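Local coordinates for glutathione S-transferase (Bombyx mori, PDB 4E8H), which binds glutathione and probably transfers it to electrophilic substrates, working as a homodimer, at residues L103-G108 / G141-F146; G108-R113 / I163-T168. All blocks are in the same frame, centred on the assembly; numbering follows the deposited sequence.

Contact 1. Residues L103-G108 / G141-F146; sequences LNFDLG and GWLNTF
Phe105 and Phe146 meet as a T-shaped (edge-to-face) pair that joins two neighbouring antiparallel helices of the all-helical C-terminal domain of the glutathione transferase fold. The two side chains reach out to meet each other, their ring planes turned 70° apart. Phe146 brings its edge: CE2 stands over the centre of the Phe105 ring, 3.4 Å above its plane, nearly equidistant from all six carbons. Phe105 gets there because its CG lies anti to the backbone N (chi1 172°), sending the ring out toward 141-146, whose segment axis lies 12.3 Å from that of 103-108. A long, flat, apolar residue suits this span, since it offers a face to one aromatic neighbour and an edge to another. That other is Trp142, whose CE3 lies near the plane of the Phe105 ring, 4.1 Å from CE1. Shortening Phe105 to an alanine is likely to open a gap between the helices and leave the edge of Phe146 without the face it points into. Phe146 also forms a cation-pi pair with Arg102, and Gln55 of the second subunit packs on Phe105. Phe105 CE2 also touches Leu143 CB at 4.3 Å.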
loop_
_atom_site.group_PDB
_atom_site.type_symbol
_atom_site.label_atom_id
_atom_site.label_comp_id
_atom_site.label_asym_id
_atom_site.label_seq_id
_atom_site.Cartn_x
_atom_site.Cartn_y
_atom_site.Cartn_z
ATOM N N LEU B 103 2.131 1.517 6.715
ATOM C CA LEU B 103 2.586 0.785 5.528
ATOM C C LEU B 103 2.012 1.366 4.232
ATOM O O LEU B 103 2.732 1.494 3.239
ATOM C CB LEU B 103 2.266 -0.712 5.644
ATOM C CG LEU B 103 3.103 -1.536 6.632
ATOM C CD1 LEU B 103 2.474 -2.905 6.868
ATOM C CD2 LEU B 103 4.549 -1.683 6.163
ATOM N N ASN B 104 0.725 1.712 4.250
ATOM C CA ASN B 104 0.088 2.415 3.134
ATOM C C ASN B 104 0.641 3.833 2.954
ATOM O O ASN B 104 0.800 4.301 1.822
ATOM C CB ASN B 104 -1.438 2.434 3.287
ATOM C CG ASN B 104 -2.097 1.132 2.838
ATOM O OD1 ASN B 104 -3.018 1.143 2.022
ATOM N ND2 ASN B 104 -1.627 0.008 3.371
ATOM N N PHE B 105 0.937 4.506 4.068
ATOM C CA PHE B 105 1.642 5.791 4.037
ATOM C C PHE B 105 2.982 5.635 3.325
ATOM O O PHE B 105 3.311 6.415 2.433
ATOM C CB PHE B 105 1.851 6.334 5.459
ATOM C CG PHE B 105 2.738 7.556 5.531
ATOM C CD1 PHE B 105 2.246 8.816 5.198
ATOM C CD2 PHE B 105 4.062 7.446 5.951
ATOM C CE1 PHE B 105 3.064 9.945 5.270
ATOM C CE2 PHE B 105 4.887 8.569 6.028
ATOM C CZ PHE B 105 4.388 9.820 5.687
ATOM N N ASP B 106 3.744 4.618 3.720
ATOM C CA ASP B 106 5.054 4.369 3.134
ATOM C C ASP B 106 4.953 4.135 1.627
ATOM O O ASP B 106 5.662 4.777 0.857
ATOM C CB ASP B 106 5.752 3.194 3.828
ATOM C CG ASP B 106 7.186 2.999 3.356
ATOM O OD1 ASP B 106 7.953 3.988 3.322
ATOM O OD2 ASP B 106 7.548 1.850 3.025
ATOM N N LEU B 107 4.062 3.241 1.208
ATOM C CA LEU B 107 3.916 2.933 -0.214
ATOM C C LEU B 107 3.330 4.095 -1.023
ATOM O O LEU B 107 3.913 4.517 -2.025
ATOM C CB LEU B 107 3.080 1.660 -0.426
ATOM C CG LEU B 107 2.743 1.261 -1.872
ATOM C CD1 LEU B 107 3.992 1.164 -2.757
ATOM C CD2 LEU B 107 1.971 -0.052 -1.905
ATOM N N GLY B 108 2.182 4.602 -0.586
ATOM C CA GLY B 108 1.431 5.577 -1.372
ATOM C C GLY B 108 1.849 7.028 -1.219
ATOM O O GLY B 108 1.436 7.873 -2.012
ATOM N N GLY B 141 7.478 16.021 7.029
ATOM C CA GLY B 141 6.786 16.750 8.097
ATOM C C GLY B 141 5.699 15.907 8.741
ATOM O O GLY B 141 5.566 15.886 9.968
ATOM N N TRP B 142 4.927 15.210 7.905
ATOM C CA TRP B 142 3.923 14.260 8.383
ATOM C C TRP B 142 4.536 13.115 9.196
ATOM O O TRP B 142 4.035 12.786 10.274
ATOM C CB TRP B 142 3.098 13.694 7.223
ATOM C CG TRP B 142 2.209 14.691 6.527
ATOM C CD1 TRP B 142 1.630 15.805 7.070
ATOM C CD2 TRP B 142 1.771 14.638 5.161
ATOM N NE1 TRP B 142 0.877 16.458 6.124
ATOM C CE2 TRP B 142 0.942 15.762 4.946
ATOM C CE3 TRP B 142 2.005 13.755 4.098
ATOM C CZ2 TRP B 142 0.343 16.027 3.707
ATOM C CZ3 TRP B 142 1.409 14.018 2.867
ATOM C CH2 TRP B 142 0.588 15.146 2.684
ATOM N N LEU B 143 5.610 12.512 8.684
ATOM C CA LEU B 143 6.315 11.453 9.417
ATOM C C LEU B 143 6.822 11.958 10.766
ATOM O O LEU B 143 6.691 11.270 11.784
ATOM C CB LEU B 143 7.469 10.870 8.593
ATOM C CG LEU B 143 8.352 9.789 9.239
ATOM C CD1 LEU B 143 7.565 8.531 9.621
ATOM C CD2 LEU B 143 9.507 9.435 8.318
ATOM N N ASN B 144 7.394 13.162 10.765
ATOM C CA ASN B 144 7.830 13.796 12.004
ATOM C C ASN B 144 6.676 13.944 12.998
ATOM O O ASN B 144 6.850 13.718 14.197
ATOM C CB ASN B 144 8.480 15.154 11.735
ATOM C CG ASN B 144 9.243 15.675 12.936
ATOM O OD1 ASN B 144 10.318 15.174 13.267
ATOM N ND2 ASN B 144 8.687 16.681 13.601
ATOM N N THR B 145 5.503 14.313 12.488
ATOM C CA THR B 145 4.295 14.435 13.306
ATOM C C THR B 145 3.816 13.074 13.820
ATOM O O THR B 145 3.401 12.964 14.976
ATOM C CB THR B 145 3.168 15.175 12.544
ATOM O OG1 THR B 145 3.643 16.465 12.145
ATOM C CG2 THR B 145 1.921 15.357 13.415
ATOM N N PHE B 146 3.887 12.042 12.975
ATOM C CA PHE B 146 3.500 10.685 13.385
ATOM C C PHE B 146 4.310 10.238 14.598
ATOM O O PHE B 146 3.821 9.482 15.439
ATOM C CB PHE B 146 3.684 9.658 12.253
ATOM C CG PHE B 146 2.810 9.892 11.039
ATOM C CD1 PHE B 146 1.719 10.759 11.078
ATOM C CD2 PHE B 146 3.073 9.206 9.857
ATOM C CE1 PHE B 146 0.926 10.962 9.950
ATOM C CE2 PHE B 146 2.282 9.395 8.728
ATOM C CZ PHE B 146 1.207 10.275 8.774
#

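Contact 2. Residues G108-R113 / I163-T168; sequences GTLYLR and ITIVVT
The Tyr111 ring turns an edge to Thr168: the threonine OG1 lies in the plane of the ring, 3.7 Å from CD1, a plain van der Waals touch on a ring C-H. Pro16 and Pro17 from helix 16-27 and Arg72 from helix 71-82 also pack against this tyrosine, whose side chain is about 5 Å from the bound glutathione. Its CG stands anti to the backbone N (chi1 -171°), which carries the ring away from its own helix toward those neighbours. Leu110, one residue earlier, faces helix 160-174 more directly. Its CD2 meets Ile165 CG2 at 3.9 Å, the two side chains set roughly perpendicular, and the same methyl lies 4.1 Å from Thr168 CG2, with leucine and threonine running alongside in opposing senses. Here two near-parallel helices of the C-terminal helical domain pack together, their short segments crossing at 28° with axes 10.3 Å apart. Threonine suits the closest backbone approach, where the CA atoms of Tyr111 and Thr168 are 6.9 Å apart: it is compact, and its branched CB divides the work. With chi1 at -69°, the hydroxyl is directed to the tyrosine edge while the methyl goes to the leucine. Branched Ile165 likewise spends CG2 on Leu110, and Trp188 of helix 183-196 touches its side chain as well.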
loop_
_atom_site.group_PDB
_atom_site.type_symbol
_atom_site.label_atom_id
_atom_site.label_comp_id
_atom_site.label_asym_id
_atom_site.label_seq_id
_atom_site.Cartn_x
_atom_site.Cartn_y
_atom_site.Cartn_z
ATOM N N GLY B 108 2.182 4.602 -0.586
ATOM C CA GLY B 108 1.431 5.577 -1.372
ATOM C C GLY B 108 1.849 7.028 -1.219
ATOM O O GLY B 108 1.436 7.873 -2.012
ATOM N N THR B 109 2.663 7.321 -0.207
ATOM C CA THR B 109 3.052 8.701 0.081
ATOM C C THR B 109 4.571 8.892 0.117
ATOM O O THR B 109 5.138 9.504 -0.789
ATOM C CB THR B 109 2.392 9.219 1.388
ATOM O OG1 THR B 109 0.969 9.073 1.294
ATOM C CG2 THR B 109 2.729 10.689 1.633
ATOM N N LEU B 110 5.221 8.360 1.154
ATOM C CA LEU B 110 6.650 8.600 1.383
ATOM C C LEU B 110 7.543 8.048 0.278
ATOM O O LEU B 110 8.326 8.791 -0.317
ATOM C CB LEU B 110 7.098 8.055 2.749
ATOM C CG LEU B 110 8.524 8.419 3.190
ATOM C CD1 LEU B 110 8.627 9.892 3.584
ATOM C CD2 LEU B 110 8.989 7.532 4.335
ATOM N N TYR B 111 7.429 6.748 0.012
ATOM C CA TYR B 111 8.284 6.106 -0.980
ATOM C C TYR B 111 8.040 6.641 -2.389
ATOM O O TYR B 111 8.986 6.839 -3.152
ATOM C CB TYR B 111 8.136 4.584 -0.951
ATOM C CG TYR B 111 9.165 3.891 -1.807
ATOM C CD1 TYR B 111 10.510 3.883 -1.437
ATOM C CD2 TYR B 111 8.803 3.259 -2.995
ATOM C CE1 TYR B 111 11.467 3.261 -2.223
ATOM C CE2 TYR B 111 9.754 2.626 -3.788
ATOM C CZ TYR B 111 11.083 2.634 -3.396
ATOM O OH TYR B 111 12.033 2.016 -4.172
ATOM N N LEU B 112 6.772 6.870 -2.722
ATOM C CA LEU B 112 6.398 7.423 -4.023
ATOM C C LEU B 112 7.014 8.803 -4.256
ATOM O O LEU B 112 7.579 9.062 -5.322
ATOM C CB LEU B 112 4.873 7.485 -4.168
ATOM C CG LEU B 112 4.289 8.193 -5.396
ATOM C CD1 LEU B 112 4.701 7.509 -6.702
ATOM C CD2 LEU B 112 2.774 8.275 -5.287
ATOM N N ARG B 113 6.897 9.679 -3.258
ATOM C CA ARG B 113 7.472 11.026 -3.330
ATOM C C ARG B 113 9.001 11.003 -3.341
ATOM O O ARG B 113 9.631 11.854 -3.977
ATOM C CB ARG B 113 6.943 11.910 -2.196
ATOM C CG ARG B 113 5.535 12.441 -2.444
ATOM C CD ARG B 113 4.835 12.805 -1.143
ATOM N NE ARG B 113 3.401 13.015 -1.334
ATOM C CZ ARG B 113 2.738 14.117 -0.991
ATOM N NH1 ARG B 113 3.368 15.135 -0.418
ATOM N NH2 ARG B 113 1.432 14.196 -1.210
ATOM N N ILE B 163 10.722 -0.672 9.773
ATOM C CA ILE B 163 11.748 -1.311 8.949
ATOM C C ILE B 163 11.714 -0.823 7.492
ATOM O O ILE B 163 12.763 -0.508 6.926
ATOM C CB ILE B 163 11.697 -2.870 9.052
ATOM C CG1 ILE B 163 11.899 -3.316 10.511
ATOM C CG2 ILE B 163 12.740 -3.516 8.130
ATOM C CD1 ILE B 163 11.834 -4.831 10.740
ATOM N N THR B 164 10.527 -0.735 6.890
ATOM C CA THR B 164 10.429 -0.268 5.498
ATOM C C THR B 164 10.647 1.245 5.348
ATOM O O THR B 164 11.285 1.692 4.391
ATOM C CB THR B 164 9.123 -0.731 4.785
ATOM O OG1 THR B 164 9.084 -0.194 3.455
ATOM C CG2 THR B 164 7.878 -0.294 5.550
ATOM N N ILE B 165 10.128 2.015 6.304
ATOM C CA ILE B 165 10.309 3.467 6.323
ATOM C C ILE B 165 11.791 3.840 6.503
ATOM O O ILE B 165 12.285 4.755 5.837
ATOM C CB ILE B 165 9.384 4.146 7.382
ATOM C CG1 ILE B 165 7.925 4.110 6.901
ATOM C CG2 ILE B 165 9.823 5.585 7.665
ATOM C CD1 ILE B 165 6.881 4.430 7.970
ATOM N N VAL B 166 12.496 3.111 7.371
ATOM C CA VAL B 166 13.912 3.393 7.654
ATOM C C VAL B 166 14.823 3.250 6.422
ATOM O O VAL B 166 15.854 3.919 6.338
ATOM C CB VAL B 166 14.456 2.586 8.881
ATOM C CG1 VAL B 166 14.998 1.220 8.472
ATOM C CG2 VAL B 166 15.524 3.384 9.623
ATOM N N VAL B 167 14.434 2.396 5.474
ATOM C CA VAL B 167 15.177 2.250 4.220
ATOM C C VAL B 167 15.257 3.596 3.486
ATOM O O VAL B 167 16.327 3.991 3.013
ATOM C CB VAL B 167 14.564 1.156 3.300
ATOM C CG1 VAL B 167 15.250 1.145 1.938
ATOM C CG2 VAL B 167 14.676 -0.218 3.951
ATOM N N THR B 168 14.125 4.292 3.421
ATOM C CA THR B 168 14.026 5.590 2.758
ATOM C C THR B 168 14.852 6.658 3.469
ATOM O O THR B 168 15.519 7.475 2.825
ATOM C CB THR B 168 12.546 6.025 2.635
ATOM O OG1 THR B 168 11.885 5.163 1.704
ATOM C CG2 THR B 168 12.418 7.466 2.146
#

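Contacts 1 and 2 lie about 8 Å apart, centre to centre, within the C-terminal helical domain, and both draw on helix 93-124, meeting at Gly108. The segments interleave along the chain: 103-108 and 108-113 come first, then 141-146, then 163-168, so helix 93-124 packs against two helices that follow each other in sequence. Asp106 ties 103-108 to 163-168, its OD2 2.6 Å from Thr164 OG1 (a probable hydrogen bond); OD2 also forms a salt bridge with Arg72 of the glutathione site. Both contacts have segments that touch the second subunit; contact 2 lies nearer the chain centre, with Tyr111 close to the ligand. The shared helix thus connects the dimer interface with the glutathione pocket.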